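Local coordinates for protein fatty acid amide hydrolase (Candida albicans, PDB 6KVR) that probably hydrolyses the amide bond of monocarboxylic acid amides, releasing the carboxylate and ammonium, as a member of the amidase family, at residues L523-L526 / E527-Y531. Sequence-based numbering, arbitrary orientation.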
loop_
_atom_site.group_PDB
_atom_site.type_symbol
_atom_site.label_atom_id
_atom_site.label_comp_id
_atom_site.label_asym_id
_atom_site.label_seq_id
_atom_site.Cartn_x
_atom_site.Cartn_y
_atom_site.Cartn_z
ATOM N N LEU A 523 -24.593 2.193 -22.999
ATOM C CA LEU A 523 -23.259 1.644 -23.220
ATOM C C LEU A 523 -23.323 0.194 -23.688
ATOM O O LEU A 523 -22.602 -0.196 -24.614
ATOM C CB LEU A 523 -22.427 1.763 -21.944
ATOM C CG LEU A 523 -20.969 1.262 -21.956
ATOM C CD1 LEU A 523 -20.153 1.933 -23.047
ATOM C CD2 LEU A 523 -20.288 1.472 -20.587
ATOM N N GLU A 524 -24.181 -0.620 -23.064
ATOM C CA GLU A 524 -24.299 -2.005 -23.500
ATOM C C GLU A 524 -24.749 -2.078 -24.946
ATOM O O GLU A 524 -24.256 -2.915 -25.712
ATOM C CB GLU A 524 -25.264 -2.796 -22.608
ATOM C CG GLU A 524 -25.171 -4.308 -22.869
ATOM C CD GLU A 524 -26.088 -5.132 -21.977
ATOM O OE1 GLU A 524 -27.124 -4.593 -21.544
ATOM O OE2 GLU A 524 -25.773 -6.311 -21.706
ATOM N N GLN A 525 -25.687 -1.209 -25.339
ATOM C CA GLN A 525 -26.186 -1.218 -26.711
ATOM C C GLN A 525 -25.102 -0.772 -27.684
ATOM O O GLN A 525 -24.899 -1.392 -28.737
ATOM C CB GLN A 525 -27.411 -0.312 -26.836
ATOM C CG GLN A 525 -28.079 -0.430 -28.192
ATOM C CD GLN A 525 -29.160 0.600 -28.417
ATOM O OE1 GLN A 525 -29.749 1.105 -27.477
ATOM N NE2 GLN A 525 -29.413 0.921 -29.674
ATOM N N LEU A 526 -24.413 0.321 -27.350
ATOM C CA LEU A 526 -23.280 0.770 -28.150
ATOM C C LEU A 526 -22.311 -0.383 -28.432
ATOM O O LEU A 526 -21.981 -0.672 -29.591
ATOM C CB LEU A 526 -22.582 1.919 -27.424
ATOM C CG LEU A 526 -21.305 2.512 -28.015
ATOM C CD1 LEU A 526 -21.474 2.884 -29.492
ATOM C CD2 LEU A 526 -20.891 3.722 -27.187
ATOM N N GLU A 527 -21.892 -1.086 -27.382
ATOM C CA GLU A 527 -20.914 -2.158 -27.546
ATOM C C GLU A 527 -21.489 -3.335 -28.337
ATOM O O GLU A 527 -20.849 -3.830 -29.271
ATOM C CB GLU A 527 -20.422 -2.625 -26.173
ATOM C CG GLU A 527 -19.439 -1.672 -25.507
ATOM C CD GLU A 527 -18.000 -1.805 -26.043
ATOM O OE1 GLU A 527 -17.699 -2.759 -26.810
ATOM O OE2 GLU A 527 -17.159 -0.950 -25.682
ATOM N N ASN A 528 -22.683 -3.820 -27.959
ATOM C CA ASN A 528 -23.212 -5.034 -28.582
ATOM C C ASN A 528 -23.598 -4.809 -30.042
ATOM O O ASN A 528 -23.471 -5.729 -30.862
ATOM C CB ASN A 528 -24.433 -5.555 -27.824
ATOM C CG ASN A 528 -24.078 -6.355 -26.566
ATOM O OD1 ASN A 528 -24.972 -6.836 -25.872
ATOM N ND2 ASN A 528 -22.785 -6.476 -26.257
ATOM N N GLU A 529 -24.076 -3.613 -30.397
ATOM C CA GLU A 529 -24.486 -3.412 -31.785
ATOM C C GLU A 529 -23.296 -3.272 -32.727
ATOM O O GLU A 529 -23.485 -3.314 -33.943
ATOM C CB GLU A 529 -25.434 -2.209 -31.885
ATOM C CG GLU A 529 -26.874 -2.578 -31.469
ATOM C CD GLU A 529 -27.881 -1.425 -31.535
ATOM O OE1 GLU A 529 -27.489 -0.236 -31.700
ATOM O OE2 GLU A 529 -29.094 -1.721 -31.404
ATOM N N ASN A 530 -22.074 -3.168 -32.202
ATOM C CA ASN A 530 -20.884 -3.201 -33.044
ATOM C C ASN A 530 -20.471 -4.611 -33.448
ATOM O O ASN A 530 -19.648 -4.760 -34.355
ATOM C CB ASN A 530 -19.706 -2.542 -32.326
ATOM C CG ASN A 530 -19.760 -1.044 -32.402
ATOM O OD1 ASN A 530 -20.464 -0.496 -33.237
ATOM N ND2 ASN A 530 -19.052 -0.372 -31.515
ATOM N N TYR A 531 -20.979 -5.654 -32.792
ATOM C CA TYR A 531 -20.507 -6.984 -33.144
ATOM C C TYR A 531 -21.090 -7.406 -34.490
ATOM O O TYR A 531 -22.301 -7.338 -34.704
ATOM C CB TYR A 531 -20.849 -8.024 -32.073
ATOM C CG TYR A 531 -20.303 -9.376 -32.497
ATOM C CD1 TYR A 531 -18.935 -9.634 -32.444
ATOM C CD2 TYR A 531 -21.134 -10.351 -33.060
ATOM C CE1 TYR A 531 -18.409 -10.840 -32.894
ATOM C CE2 TYR A 531 -20.614 -11.564 -33.513
ATOM C CZ TYR A 531 -19.256 -11.796 -33.426
ATOM O OH TYR A 531 -18.727 -12.980 -33.847
HETATM O O HOH W 1 -22.762 0.803 -32.095
#
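Q525 and E529, one helical turn apart, join their side chains on the outer side of helix 522-529. The NE2 of Q525 donates a nearly straight hydrogen bond (167°) to E529 OE1 at 3.0 Å, with the acceptor lying in the plane of the amide. The carboxylate is turned almost crosswise, its plane 80° from that of the amide, and NE2 approaches OE1 from above the carboxylate plane. Q525 reaches it with CG anti to the backbone N (chi1 -172°), and this CG comes within 3.5 Å of E529 CD. This is an i to i+4 side-chain pair on a short helix of the amidase fold, distant from the predicted catalytic residues, and E529 is exposed to solvent. Beneath it run the i to i+4 backbone hydrogen bonds of the alpha-helix, from E527 N, N528 N and E529 N to L523 O, E524 O and Q525 O. A water donates to both L526 O (3.0 Å) and N530 OD1 (2.9 Å). On the other side E524, E527 and N528 are buried and their polar ends are gripped from outside the helix, although E524 CG and N528 OD1 touch only loosely, at 3.9 Å. R354 ties these two together, its backbone N bonding to E524 OE2 and its NE to N528 OD1; E524 also forms a salt bridge with R520, while the carboxylate of E527 accepts from the backbone amides of Y479 and N480.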